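Local coordinates for DNA mismatch repair protein MutS (Thermus aquaticus, PDB 1EWQ), which recognises mismatched DNA to begin mismatch repair and has a weak ATPase activity, at residues L438-N443 and Y448-T453. Residues are numbered along the deposited sequence; the frame is centred on the assembly and turned at random.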
ATOM      1  N   LEU C 438     -49.655   5.097  33.922  1.00 38.17           N
ATOM      2  CA  LEU C 438     -48.615   5.838  34.640  1.00 37.51           C
ATOM      3  C   LEU C 438     -47.358   4.977  34.683  1.00 37.38           C
ATOM      4  O   LEU C 438     -47.434   3.752  34.767  1.00 37.06           O
ATOM      5  CB  LEU C 438     -49.068   6.173  36.065  1.00 37.19           C
ATOM      6  CG  LEU C 438     -48.078   6.898  36.988  1.00 37.05           C
ATOM      7  CD1 LEU C 438     -48.837   7.569  38.115  1.00 36.64           C
ATOM      8  CD2 LEU C 438     -47.040   5.918  37.542  1.00 36.81           C
ATOM      9  N   LYS C 439     -46.200   5.617  34.622  1.00 37.28           N
ATOM     10  CA  LYS C 439     -44.957   4.871  34.647  1.00 37.38           C
ATOM     11  C   LYS C 439     -43.841   5.520  35.430  1.00 36.91           C
ATOM     12  O   LYS C 439     -43.796   6.735  35.580  1.00 36.90           O
ATOM     13  CB  LYS C 439     -44.473   4.603  33.210  1.00 37.80           C
ATOM     14  CG  LYS C 439     -45.157   3.406  32.557  1.00 38.77           C
ATOM     15  CD  LYS C 439     -44.593   3.087  31.175  1.00 39.22           C
ATOM     16  CE  LYS C 439     -44.919   4.177  30.170  1.00 39.63           C
ATOM     17  NZ  LYS C 439     -44.472   3.818  28.788  1.00 40.03           N
ATOM     18  N   VAL C 440     -42.955   4.681  35.951  1.00 36.59           N
ATOM     19  CA  VAL C 440     -41.773   5.144  36.658  1.00 36.20           C
ATOM     20  C   VAL C 440     -40.647   4.856  35.672  1.00 36.15           C
ATOM     21  O   VAL C 440     -40.383   3.702  35.341  1.00 36.22           O
ATOM     22  CB  VAL C 440     -41.514   4.355  37.959  1.00 36.31           C
ATOM     23  CG1 VAL C 440     -40.079   4.604  38.432  1.00 35.94           C
ATOM     24  CG2 VAL C 440     -42.505   4.788  39.038  1.00 35.82           C
ATOM     25  N   GLY C 441     -40.000   5.903  35.180  1.00 36.18           N
ATOM     26  CA  GLY C 441     -38.927   5.702  34.230  1.00 36.09           C
ATOM     27  C   GLY C 441     -37.646   6.326  34.717  1.00 36.22           C
ATOM     28  O   GLY C 441     -37.575   6.834  35.844  1.00 36.14           O
ATOM     29  N   TYR C 442     -36.628   6.303  33.861  1.00 36.30           N
ATOM     30  CA  TYR C 442     -35.338   6.868  34.216  1.00 36.13           C
ATOM     31  C   TYR C 442     -34.464   7.251  33.016  1.00 35.69           C
ATOM     32  O   TYR C 442     -34.493   6.594  31.981  1.00 35.55           O
ATOM     33  CB  TYR C 442     -34.574   5.861  35.095  1.00 36.62           C
ATOM     34  CG  TYR C 442     -33.138   6.259  35.350  1.00 37.43           C
ATOM     35  CD1 TYR C 442     -32.783   6.951  36.506  1.00 37.80           C
ATOM     36  CD2 TYR C 442     -32.149   6.036  34.384  1.00 37.64           C
ATOM     37  CE1 TYR C 442     -31.491   7.423  36.692  1.00 38.11           C
ATOM     38  CE2 TYR C 442     -30.855   6.506  34.559  1.00 38.00           C
ATOM     39  CZ  TYR C 442     -30.533   7.203  35.714  1.00 38.13           C
ATOM     40  OH  TYR C 442     -29.264   7.702  35.885  1.00 38.73           O
ATOM     41  N   ASN C 443     -33.705   8.335  33.172  1.00 35.57           N
ATOM     42  CA  ASN C 443     -32.731   8.785  32.174  1.00 35.43           C
ATOM     43  C   ASN C 443     -31.672   9.588  32.922  1.00 35.30           C
ATOM     44  O   ASN C 443     -31.964  10.225  33.935  1.00 34.95           O
ATOM     45  CB  ASN C 443     -33.348   9.612  31.023  1.00 35.42           C
ATOM     46  CG  ASN C 443     -33.843  10.987  31.453  1.00 35.88           C
ATOM     47  OD1 ASN C 443     -33.156  11.731  32.160  1.00 35.91           O
ATOM     48  ND2 ASN C 443     -35.044  11.344  30.992  1.00 36.18           N
ATOM     49  N   TYR C 448     -34.733   9.479  38.256  1.00 32.20           N
ATOM     50  CA  TYR C 448     -35.986   8.727  38.325  1.00 31.76           C
ATOM     51  C   TYR C 448     -37.191   9.653  38.274  1.00 31.25           C
ATOM     52  O   TYR C 448     -37.145  10.763  38.788  1.00 30.93           O
ATOM     53  CB  TYR C 448     -36.039   7.878  39.591  1.00 31.59           C
ATOM     54  CG  TYR C 448     -35.056   6.734  39.566  1.00 31.72           C
ATOM     55  CD1 TYR C 448     -33.714   6.933  39.888  1.00 31.37           C
ATOM     56  CD2 TYR C 448     -35.455   5.463  39.160  1.00 31.74           C
ATOM     57  CE1 TYR C 448     -32.796   5.890  39.801  1.00 31.56           C
ATOM     58  CE2 TYR C 448     -34.543   4.415  39.069  1.00 31.87           C
ATOM     59  CZ  TYR C 448     -33.217   4.636  39.391  1.00 31.67           C
ATOM     60  OH  TYR C 448     -32.321   3.595  39.306  1.00 32.23           O
ATOM     61  N   TYR C 449     -38.279   9.191  37.672  1.00 30.94           N
ATOM     62  CA  TYR C 449     -39.467  10.032  37.549  1.00 31.30           C
ATOM     63  C   TYR C 449     -40.763   9.258  37.345  1.00 31.42           C
ATOM     64  O   TYR C 449     -40.753   8.062  37.061  1.00 31.40           O
ATOM     65  CB  TYR C 449     -39.285  11.000  36.370  1.00 30.92           C
ATOM     66  CG  TYR C 449     -39.067  10.291  35.047  1.00 30.90           C
ATOM     67  CD1 TYR C 449     -40.111   9.592  34.418  1.00 30.99           C
ATOM     68  CD2 TYR C 449     -37.810  10.271  34.448  1.00 30.84           C
ATOM     69  CE1 TYR C 449     -39.903   8.888  33.223  1.00 30.85           C
ATOM     70  CE2 TYR C 449     -37.587   9.566  33.258  1.00 31.26           C
ATOM     71  CZ  TYR C 449     -38.634   8.877  32.653  1.00 31.37           C
ATOM     72  OH  TYR C 449     -38.397   8.165  31.497  1.00 31.31           O
ATOM     73  N   LEU C 450     -41.875   9.978  37.490  1.00 31.47           N
ATOM     74  CA  LEU C 450     -43.219   9.438  37.292  1.00 31.44           C
ATOM     75  C   LEU C 450     -43.656  10.048  35.966  1.00 31.24           C
ATOM     76  O   LEU C 450     -43.486  11.252  35.749  1.00 31.37           O
ATOM     77  CB  LEU C 450     -44.152   9.906  38.411  1.00 31.39           C
ATOM     78  CG  LEU C 450     -43.850   9.369  39.808  1.00 31.45           C
ATOM     79  CD1 LEU C 450     -44.359  10.340  40.857  1.00 31.56           C
ATOM     80  CD2 LEU C 450     -44.486   7.991  39.967  1.00 31.36           C
ATOM     81  N   GLU C 451     -44.215   9.228  35.086  1.00 31.14           N
ATOM     82  CA  GLU C 451     -44.624   9.697  33.769  1.00 31.32           C
ATOM     83  C   GLU C 451     -46.112   9.467  33.503  1.00 30.94           C
ATOM     84  O   GLU C 451     -46.624   8.363  33.682  1.00 31.25           O
ATOM     85  CB  GLU C 451     -43.788   8.985  32.696  1.00 31.59           C
ATOM     86  CG  GLU C 451     -44.019   9.463  31.269  1.00 32.22           C
ATOM     87  CD  GLU C 451     -43.274   8.615  30.246  1.00 32.96           C
ATOM     88  OE1 GLU C 451     -43.792   7.538  29.863  1.00 33.54           O
ATOM     89  OE2 GLU C 451     -42.161   9.014  29.833  1.00 32.76           O
ATOM     90  N   VAL C 452     -46.793  10.529  33.083  1.00 30.68           N
ATOM     91  CA  VAL C 452     -48.220  10.486  32.764  1.00 29.98           C
ATOM     92  C   VAL C 452     -48.411  11.089  31.377  1.00 29.45           C
ATOM     93  O   VAL C 452     -47.749  12.064  31.019  1.00 29.10           O
ATOM     94  CB  VAL C 452     -49.057  11.311  33.779  1.00 30.35           C
ATOM     95  CG1 VAL C 452     -50.511  11.376  33.328  1.00 30.41           C
ATOM     96  CG2 VAL C 452     -48.976  10.683  35.172  1.00 30.50           C
ATOM     97  N   THR C 453     -49.312  10.505  30.597  1.00 29.10           N
ATOM     98  CA  THR C 453     -49.609  10.992  29.250  1.00 28.54           C
ATOM     99  C   THR C 453     -50.654  12.114  29.280  1.00 28.56           C
ATOM    100  O   THR C 453     -51.427  12.235  30.236  1.00 28.33           O
ATOM    101  CB  THR C 453     -50.160   9.870  28.364  1.00 28.38           C
ATOM    102  OG1 THR C 453     -51.381   9.377  28.933  1.00 27.47           O
ATOM    103  CG2 THR C 453     -49.152   8.737  28.255  1.00 28.23           C
TER
HETATM  104  O   HOH W   1     -42.987   6.141  27.942  1.00 41.34           O
HETATM  105  O   HOH W   2     -36.448   8.588  29.737  1.00 30.00           O
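Glu451 OE1 takes a short bond from a water 2.5 Å away, and that water in turn accepts a hydrogen bond from Lys439 NZ, which stands at a long salt-bridge distance of 3.9 Å from the same oxygen. The two side chains run alongside each other from a hydrogen-bonded pair of an antiparallel beta hairpin, strands 439-443 and 449-453, in the part of MutS that lies against the bound DNA. A bend in the lysine chain at chi3 (-68°) helps bring NZ beside the carboxylate, while OE2 forms a salt bridge with Arg475 on the next strand; the flanking positive charges would probably stabilise the ionised glutamate. Beneath them, Glu451 N bonds Lys439 O at 2.6 Å.

At the next hydrogen-bonded pair, the Tyr449 ring folds back over Gly441, made possible by chi1 of 59°, with CZ 3.4 Å from Gly441 C. Glycine suits this place because a CB would run into the phenol oxygen. Tyr449 OH also holds a water to which Asn443 ND2 gives a weak bond, while Asn443 OD1 accepts a hydrogen bond from Phe446 N in the turn. A leucine in place of Tyr449 would have no hydroxyl for this water and no flat ring, and would probably leave the Gly441 peptide less well covered.

The other side suits apolar and aromatic groups: Val440 CG2 meets Leu450 CD2 at 3.9 Å, and Tyr442 turns its edge to the Tyr448 ring, planes 54° apart, setting CD1 3.4 Å above the ring centre.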